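Local structure of histone acetyltransferase HPA2 and related acetyltransferases (Corynebacterium glutamicum ATCC 13032, 2QEC) at residues Q11-K16 with G71-V76; Q170-L175 with L193-P198. The protein probably transfers an acyl group, most likely acetyl from acetyl-coenzyme A as in other GCN5-related N-acetyltransferases, to an acceptor that is not established. The protein carries 1 engineered substitution. All coordinates share one frame; numbering follows the deposited sequence.

Contact 1 (Q11-K16 with G71-V76); sequences QADFPK and GEIVGV
K16, on helix 14-25, and I73, at the start of strand 73-80, are the closest backbone pair, their CA atoms 7.2 Å apart; no backbone-to-backbone bond joins the segments, and the K16 side chain and a water reach the I73 backbone instead. The lysine stem starts with CG anti to the backbone N (chi1 178°) and then bends at chi2 and chi4. It runs past the isoleucine in the opposite direction, with K16 CG 3.9 Å from I73 CB, and delivers K16 NZ to I73 O at 2.7 Å. That bond lies in the carbonyl plane on a lone pair, with a C=O...N angle of 135°. Alongside it, a water accepts from K16 NZ (3.0 Å) and from I73 N (2.9 Å). In one of two E72 conformers the water also donates to E72 OE1, which makes a long salt bridge to K16 NZ; both links are therefore doubtful. The D13 and I73 side chains cross at about a right angle, I73 CD1 3.7 Å from D13 OD1, while D13 OD2 is held by T10 N and a salt bridge to R67. Beyond I73, V74 and G75 both face A66 in a classic beta bulge. I73 also packs on V65 and R67, and F14 on I63, placing this N-terminal helix of the GNAT fold beside the antiparallel hairpin 61-67/73-80.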
ATOM      1  N   GLN A  11     -27.446  19.299  -5.534  1.00 45.57           N
ATOM      2  CA  GLN A  11     -28.515  18.313  -5.543  1.00 46.31           C
ATOM      3  C   GLN A  11     -29.288  18.284  -6.840  1.00 45.56           C
ATOM      4  O   GLN A  11     -29.640  17.211  -7.321  1.00 46.59           O
ATOM      5  CB  GLN A  11     -29.467  18.532  -4.374  1.00 48.60           C
ATOM      6  CG  GLN A  11     -30.109  17.238  -3.915  1.00 59.30           C
ATOM      7  CD  GLN A  11     -30.418  17.259  -2.454  1.00 70.74           C
ATOM      8  OE1 GLN A  11     -31.340  17.953  -2.015  1.00 78.34           O
ATOM      9  NE2 GLN A  11     -29.642  16.507  -1.677  1.00 81.68           N
ATOM     10  N   ALA A  12     -29.499  19.452  -7.425  1.00 45.34           N
ATOM     11  CA  ALA A  12     -30.239  19.599  -8.704  1.00 44.05           C
ATOM     12  C   ALA A  12     -29.590  18.798  -9.848  1.00 43.47           C
ATOM     13  O   ALA A  12     -30.253  18.427 -10.837  1.00 44.85           O
ATOM     14  CB  ALA A  12     -30.286  21.027  -9.081  1.00 44.09           C
ATOM     15  N   ASP A  13     -28.292  18.562  -9.704  1.00 41.98           N
ATOM     16  CA  ASP A  13     -27.487  17.842 -10.702  1.00 44.25           C
ATOM     17  C   ASP A  13     -27.567  16.320 -10.598  1.00 42.40           C
ATOM     18  O   ASP A  13     -27.074  15.624 -11.479  1.00 42.88           O
ATOM     19  CB  ASP A  13     -25.994  18.199 -10.557  1.00 39.90           C
ATOM     20  CG  ASP A  13     -25.715  19.709 -10.695  1.00 50.71           C
ATOM     21  OD1 ASP A  13     -26.243  20.323 -11.626  1.00 44.69           O
ATOM     22  OD2 ASP A  13     -24.919  20.247  -9.927  1.00 46.20           O
ATOM     23  N   PHE A  14     -28.135  15.790  -9.524  1.00 43.34           N
ATOM     24  CA  PHE A  14     -28.066  14.339  -9.302  1.00 46.63           C
ATOM     25  C   PHE A  14     -28.696  13.482 -10.434  1.00 45.13           C
ATOM     26  O   PHE A  14     -28.079  12.502 -10.838  1.00 44.56           O
ATOM     27  CB  PHE A  14     -28.608  13.935  -7.917  1.00 49.00           C
ATOM     28  CG  PHE A  14     -27.752  14.394  -6.737  1.00 53.84           C
ATOM     29  CD1 PHE A  14     -26.529  15.052  -6.909  1.00 51.15           C
ATOM     30  CD2 PHE A  14     -28.173  14.132  -5.446  1.00 55.28           C
ATOM     31  CE1 PHE A  14     -25.773  15.433  -5.831  1.00 49.36           C
ATOM     32  CE2 PHE A  14     -27.413  14.533  -4.360  1.00 52.95           C
ATOM     33  CZ  PHE A  14     -26.207  15.191  -4.558  1.00 52.38           C
ATOM     34  N   PRO A  15     -29.905  13.829 -10.948  1.00 45.89           N
ATOM     35  CA  PRO A  15     -30.399  13.054 -12.089  1.00 45.19           C
ATOM     36  C   PRO A  15     -29.443  12.911 -13.271  1.00 44.28           C
ATOM     37  O   PRO A  15     -29.287  11.812 -13.803  1.00 41.57           O
ATOM     38  CB  PRO A  15     -31.670  13.795 -12.487  1.00 46.76           C
ATOM     39  CG  PRO A  15     -32.147  14.373 -11.239  1.00 50.01           C
ATOM     40  CD  PRO A  15     -30.908  14.795 -10.505  1.00 45.44           C
ATOM     41  N   LYS A  16     -28.803  14.001 -13.679  1.00 43.72           N
ATOM     42  CA  LYS A  16     -27.901  13.966 -14.826  1.00 43.53           C
ATOM     43  C   LYS A  16     -26.658  13.183 -14.486  1.00 41.50           C
ATOM     44  O   LYS A  16     -26.083  12.456 -15.297  1.00 44.93           O
ATOM     45  CB  LYS A  16     -27.522  15.396 -15.241  1.00 42.85           C
ATOM     46  CG  LYS A  16     -26.545  15.457 -16.407  1.00 46.28           C
ATOM     47  CD  LYS A  16     -27.238  15.094 -17.722  1.00 52.46           C
ATOM     48  CE  LYS A  16     -26.209  14.855 -18.822  1.00 50.88           C
ATOM     49  NZ  LYS A  16     -25.447  16.116 -19.039  1.00 61.67           N
ATOM     50  N   GLY A  71     -22.361  24.301 -20.954  1.00 39.35           N
ATOM     51  CA  GLY A  71     -22.930  24.212 -19.588  1.00 39.12           C
ATOM     52  C   GLY A  71     -23.424  22.841 -19.138  1.00 38.26           C
ATOM     53  O   GLY A  71     -23.989  22.713 -18.051  1.00 35.68           O
ATOM     54  N   GLU A  72     -23.241  21.823 -19.973  1.00 38.94           N
ATOM     55  CA  GLU A  72     -23.771  20.503 -19.642  0.50 38.13           C
ATOM     56  C   GLU A  72     -22.727  19.676 -18.939  1.00 38.25           C
ATOM     57  O   GLU A  72     -21.534  19.795 -19.205  1.00 38.12           O
ATOM     58  CB  GLU A  72     -24.301  19.756 -20.878  0.50 39.93           C
ATOM     59  CG  GLU A  72     -25.410  20.474 -21.658  0.50 39.12           C
ATOM     60  CD  GLU A  72     -26.844  20.348 -21.078  0.50 49.29           C
ATOM     61  OE1 GLU A  72     -27.118  19.427 -20.266  0.50 38.49           O
ATOM     62  OE2 GLU A  72     -27.708  21.203 -21.453  0.50 43.81           O
ATOM     63  N   ILE A  73     -23.213  18.821 -18.047  1.00 37.61           N
ATOM     64  CA  ILE A  73     -22.369  17.906 -17.309  1.00 37.32           C
ATOM     65  C   ILE A  73     -21.942  16.803 -18.264  1.00 37.43           C
ATOM     66  O   ILE A  73     -22.779  16.180 -18.941  1.00 37.29           O
ATOM     67  CB  ILE A  73     -23.097  17.334 -16.067  1.00 36.55           C
ATOM     68  CG1 ILE A  73     -23.330  18.459 -15.040  1.00 39.32           C
ATOM     69  CG2 ILE A  73     -22.327  16.163 -15.479  1.00 40.06           C
ATOM     70  CD1 ILE A  73     -24.391  18.139 -14.013  1.00 40.57           C
ATOM     71  N   VAL A  74     -20.627  16.676 -18.423  1.00 35.74           N
ATOM     72  CA  VAL A  74     -20.015  15.706 -19.336  1.00 38.32           C
ATOM     73  C   VAL A  74     -19.126  14.679 -18.620  1.00 39.95           C
ATOM     74  O   VAL A  74     -18.614  13.747 -19.236  1.00 39.26           O
ATOM     75  CB  VAL A  74     -19.185  16.418 -20.457  1.00 39.61           C
ATOM     76  CG1 VAL A  74     -20.111  17.100 -21.420  1.00 43.26           C
ATOM     77  CG2 VAL A  74     -18.170  17.394 -19.891  1.00 44.04           C
ATOM     78  N   GLY A  75     -18.980  14.834 -17.324  1.00 40.12           N
ATOM     79  CA  GLY A  75     -18.245  13.851 -16.527  1.00 41.29           C
ATOM     80  C   GLY A  75     -18.542  14.007 -15.065  1.00 42.83           C
ATOM     81  O   GLY A  75     -19.003  15.067 -14.616  1.00 43.43           O
ATOM     82  N   VAL A  76     -18.292  12.927 -14.344  1.00 40.74           N
ATOM     83  CA  VAL A  76     -18.497  12.880 -12.913  0.50 41.10           C
ATOM     84  C   VAL A  76     -17.423  11.996 -12.277  1.00 40.54           C
ATOM     85  O   VAL A  76     -16.973  10.998 -12.868  1.00 42.12           O
ATOM     86  CB  VAL A  76     -19.958  12.435 -12.539  0.50 42.18           C
ATOM     87  CG1 VAL A  76     -20.277  10.996 -12.973  0.50 38.65           C
ATOM     88  CG2 VAL A  76     -20.241  12.631 -11.053  0.50 43.41           C
TER
HETATM   89  O   HOH W   1     -26.140  18.868 -17.943  1.00 27.07           O

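Contact 2 (Q170-L175 with L193-P198). With EDO (1,2-ethanediol), chain F.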
ATOM      1  N   GLN A 170      -1.275   3.529 -16.627  1.00 52.39           N
ATOM      2  CA  GLN A 170      -0.166   4.374 -17.115  1.00 53.56           C
ATOM      3  C   GLN A 170      -0.478   5.877 -16.963  1.00 52.40           C
ATOM      4  O   GLN A 170       0.411   6.677 -16.631  1.00 52.93           O
ATOM      5  CB  GLN A 170       0.186   4.020 -18.580  1.00 49.51           C
ATOM      6  CG  GLN A 170       0.876   2.701 -18.673  1.00 53.67           C
ATOM      7  CD  GLN A 170       1.148   2.241 -20.095  1.00 56.18           C
ATOM      8  OE1 GLN A 170       0.517   2.688 -21.053  1.00 64.93           O
ATOM      9  NE2 GLN A 170       2.088   1.324 -20.225  1.00 58.07           N
ATOM     10  N   LEU A 171      -1.738   6.235 -17.156  1.00 53.93           N
ATOM     11  CA  LEU A 171      -2.217   7.606 -16.947  1.00 54.67           C
ATOM     12  C   LEU A 171      -2.077   7.987 -15.482  1.00 53.21           C
ATOM     13  O   LEU A 171      -1.527   9.044 -15.149  1.00 53.23           O
ATOM     14  CB  LEU A 171      -3.679   7.735 -17.402  1.00 53.19           C
ATOM     15  CG  LEU A 171      -4.470   9.020 -17.088  1.00 59.36           C
ATOM     16  CD1 LEU A 171      -3.633  10.303 -17.290  1.00 72.81           C
ATOM     17  CD2 LEU A 171      -5.745   9.089 -17.942  1.00 60.44           C
ATOM     18  N   TYR A 172      -2.525   7.097 -14.602  1.00 52.30           N
ATOM     19  CA  TYR A 172      -2.428   7.313 -13.160  1.00 49.00           C
ATOM     20  C   TYR A 172      -0.992   7.316 -12.645  1.00 46.47           C
ATOM     21  O   TYR A 172      -0.659   8.139 -11.802  1.00 48.11           O
ATOM     22  CB  TYR A 172      -3.280   6.290 -12.405  1.00 49.95           C
ATOM     23  CG  TYR A 172      -4.754   6.360 -12.730  1.00 47.75           C
ATOM     24  CD1 TYR A 172      -5.412   7.566 -12.737  1.00 49.16           C
ATOM     25  CD2 TYR A 172      -5.492   5.201 -13.015  1.00 45.66           C
ATOM     26  CE1 TYR A 172      -6.761   7.639 -13.029  1.00 50.26           C
ATOM     27  CE2 TYR A 172      -6.866   5.273 -13.343  1.00 48.06           C
ATOM     28  CZ  TYR A 172      -7.488   6.499 -13.331  1.00 50.97           C
ATOM     29  OH  TYR A 172      -8.856   6.622 -13.596  1.00 58.15           O
ATOM     30  N   ASN A 173      -0.145   6.421 -13.148  1.00 45.77           N
ATOM     31  CA  ASN A 173       1.286   6.450 -12.865  1.00 49.74           C
ATOM     32  C   ASN A 173       1.947   7.787 -13.224  1.00 49.04           C
ATOM     33  O   ASN A 173       2.797   8.268 -12.497  1.00 51.25           O
ATOM     34  CB  ASN A 173       1.982   5.286 -13.580  1.00 51.51           C
ATOM     35  CG  ASN A 173       3.427   5.087 -13.159  1.00 52.33           C
ATOM     36  OD1 ASN A 173       4.290   5.012 -14.009  1.00 55.66           O
ATOM     37  ND2 ASN A 173       3.691   4.917 -11.864  1.00 51.93           N
ATOM     38  N   ARG A 174       1.568   8.388 -14.342  1.00 50.81           N
ATOM     39  CA  ARG A 174       2.109   9.707 -14.706  1.00 52.63           C
ATOM     40  C   ARG A 174       1.630  10.834 -13.756  1.00 53.55           C
ATOM     41  O   ARG A 174       2.284  11.868 -13.638  1.00 54.07           O
ATOM     42  CB  ARG A 174       1.780  10.029 -16.165  1.00 55.51           C
ATOM     43  CG  ARG A 174       2.652   9.216 -17.166  1.00 54.01           C
ATOM     44  CD  ARG A 174       2.523   9.727 -18.581  1.00 58.27           C
ATOM     45  NE  ARG A 174       1.141   9.652 -19.059  1.00 61.42           N
ATOM     46  CZ  ARG A 174       0.574   8.575 -19.611  1.00 67.44           C
ATOM     47  NH1 ARG A 174       1.257   7.435 -19.764  1.00 70.98           N
ATOM     48  NH2 ARG A 174      -0.695   8.638 -20.011  1.00 66.73           N
ATOM     49  N   LEU A 175       0.499  10.621 -13.077  1.00 50.23           N
ATOM     50  CA  LEU A 175      -0.011  11.559 -12.070  1.00 49.78           C
ATOM     51  C   LEU A 175       0.480  11.292 -10.662  1.00 50.73           C
ATOM     52  O   LEU A 175       0.011  11.934  -9.719  1.00 54.38           O
ATOM     53  CB  LEU A 175      -1.546  11.535 -12.087  1.00 50.46           C
ATOM     54  CG  LEU A 175      -2.157  11.953 -13.406  1.00 51.64           C
ATOM     55  CD1 LEU A 175      -3.629  11.557 -13.447  1.00 51.33           C
ATOM     56  CD2 LEU A 175      -2.001  13.446 -13.594  1.00 57.63           C
ATOM     57  N   LEU A 193      -5.786  -3.276 -11.263  1.00 38.88           N
ATOM     58  CA  LEU A 193      -4.490  -2.930 -10.683  1.00 40.66           C
ATOM     59  C   LEU A 193      -4.713  -1.854  -9.603  1.00 39.08           C
ATOM     60  O   LEU A 193      -5.010  -0.711  -9.904  1.00 37.52           O
ATOM     61  CB  LEU A 193      -3.536  -2.403 -11.761  1.00 40.04           C
ATOM     62  CG  LEU A 193      -2.118  -2.052 -11.226  1.00 41.78           C
ATOM     63  CD1 LEU A 193      -1.481  -3.188 -10.514  1.00 44.46           C
ATOM     64  CD2 LEU A 193      -1.205  -1.555 -12.299  1.00 44.82           C
ATOM     65  N   ALA A 194      -4.610  -2.257  -8.337  1.00 37.26           N
ATOM     66  CA  ALA A 194      -4.660  -1.334  -7.210  1.00 33.04           C
ATOM     67  C   ALA A 194      -3.464  -0.424  -7.297  1.00 37.34           C
ATOM     68  O   ALA A 194      -2.336  -0.901  -7.514  1.00 38.18           O
ATOM     69  CB  ALA A 194      -4.571  -2.137  -5.886  1.00 35.85           C
HETATM   70  N   MSE A 195      -3.671   0.865  -7.041  1.00 38.23           N
HETATM   71  CA  MSE A 195      -2.592   1.850  -7.070  1.00 39.02           C
HETATM   72  C   MSE A 195      -2.723   2.831  -5.906  1.00 39.37           C
HETATM   73  O   MSE A 195      -3.783   2.984  -5.338  1.00 37.65           O
HETATM   74  CB  MSE A 195      -2.626   2.631  -8.394  1.00 36.16           C
HETATM   75  CG  MSE A 195      -2.668   1.735  -9.615  1.00 42.23           C
HETATM   76 SE   MSE A 195      -2.398   2.640 -11.270  0.75 43.69          SE
HETATM   77  CE  MSE A 195      -0.640   2.542 -11.099  1.00 35.06           C
ATOM     78  N   TRP A 196      -1.603   3.492  -5.591  1.00 40.23           N
ATOM     79  CA  TRP A 196      -1.469   4.370  -4.459  1.00 39.12           C
ATOM     80  C   TRP A 196      -0.722   5.619  -4.860  1.00 42.69           C
ATOM     81  O   TRP A 196       0.453   5.525  -5.267  1.00 39.43           O
ATOM     82  CB  TRP A 196      -0.621   3.631  -3.422  1.00 38.97           C
ATOM     83  CG  TRP A 196      -0.415   4.257  -2.063  1.00 40.35           C
ATOM     84  CD1 TRP A 196       0.747   4.749  -1.563  1.00 42.51           C
ATOM     85  CD2 TRP A 196      -1.378   4.361  -1.016  1.00 41.96           C
ATOM     86  NE1 TRP A 196       0.567   5.172  -0.271  1.00 41.37           N
ATOM     87  CE2 TRP A 196      -0.731   4.948   0.092  1.00 37.27           C
ATOM     88  CE3 TRP A 196      -2.730   4.022  -0.905  1.00 38.48           C
ATOM     89  CZ2 TRP A 196      -1.387   5.194   1.293  1.00 41.07           C
ATOM     90  CZ3 TRP A 196      -3.389   4.277   0.292  1.00 40.31           C
ATOM     91  CH2 TRP A 196      -2.719   4.847   1.375  1.00 41.78           C
ATOM     92  N   LYS A 197      -1.332   6.778  -4.643  1.00 42.70           N
ATOM     93  CA  LYS A 197      -0.581   8.041  -4.653  1.00 43.44           C
ATOM     94  C   LYS A 197      -0.185   8.363  -3.215  1.00 42.61           C
ATOM     95  O   LYS A 197      -1.042   8.569  -2.356  1.00 43.17           O
ATOM     96  CB  LYS A 197      -1.379   9.174  -5.286  1.00 40.97           C
ATOM     97  CG  LYS A 197      -0.623  10.485  -5.278  1.00 44.53           C
ATOM     98  CD  LYS A 197      -1.147  11.469  -6.263  1.00 50.46           C
ATOM     99  CE  LYS A 197      -0.285  12.730  -6.346  1.00 52.79           C
ATOM    100  NZ  LYS A 197       0.112  13.341  -5.022  1.00 43.06           N
ATOM    101  N   PRO A 198       1.137   8.348  -2.925  1.00 42.47           N
ATOM    102  CA  PRO A 198       1.530   8.413  -1.538  1.00 41.67           C
ATOM    103  C   PRO A 198       1.302   9.763  -0.883  1.00 42.01           C
ATOM    104  O   PRO A 198       1.199  10.776  -1.586  1.00 38.95           O
ATOM    105  CB  PRO A 198       3.015   8.060  -1.547  1.00 42.95           C
ATOM    106  CG  PRO A 198       3.476   8.248  -2.939  1.00 42.01           C
ATOM    107  CD  PRO A 198       2.274   8.266  -3.860  1.00 39.20           C
TER
HETATM  108  C1  EDO F 208      -2.684  13.573  -3.118  1.00 57.21           C
HETATM  109  O1  EDO F 208      -1.729  12.660  -3.646  1.00 65.07           O
HETATM  110  C2  EDO F 208      -2.956  14.797  -3.990  1.00 54.64           C
HETATM  111  O2  EDO F 208      -1.798  15.410  -4.545  1.00 62.08           O
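M195, a selenomethionine, has CG anti to its carbonyl carbon (chi1 -51°) and an extended chi2 (-170°), which carry M195 SE to 3.9 Å from Y172 CB; Y172 chi1 (-61°) sets the phenol ring so that the selenium falls at its edge, near the ring plane. This is apolar packing against the root of the side chain and not a stack over a face. The bend at chi3 turns M195 CE toward the backbone of N173, 4.4 Å from N173 N. The N173 amide turns elsewhere, with ND2 bonded to F177 O. Farther along the strand, K197 extends until its chi4 bend, and K197 CE passes 3.5 Å from L175 O. No hydrogen bond links 170-175 to 193-198. A 1,2-ethanediol, probably from the crystallisation liquor, lies at K197 NZ, but so close to the lysine chain that its placement is doubtful. Helix 166-174 is a C-terminal helix of the GNAT fold packed on the sheet: Y172 touches L161 and A163 of strand 159-163, and also L147 of helix 142-154. Strand 192-197 runs between strands 159-163 and 178-183, and W196 NE1 bonds P179 O of the second subunit.

Contacts 1 and 2 reach the same mixed sheet on opposite sides of the chain's centre. Their centres are 27 Å apart and their nearest atoms about 9 Å, so they do not touch. They follow one another in sequence: contact 1 joins helix 14-25 to strand 73-80, and contact 2 joins helix 166-174 to strand 192-197 near the C-terminus. Between these two strands in the sheet lie the parallel neighbours 126-133 and 159-163; in GNAT enzymes acetyl-coenzyme A usually binds where two such strands splay, so its site is probably there. Contact 2 borders the second subunit, whereas no other chain of the assembly touches contact 1. The diol at K197 does not identify an active site.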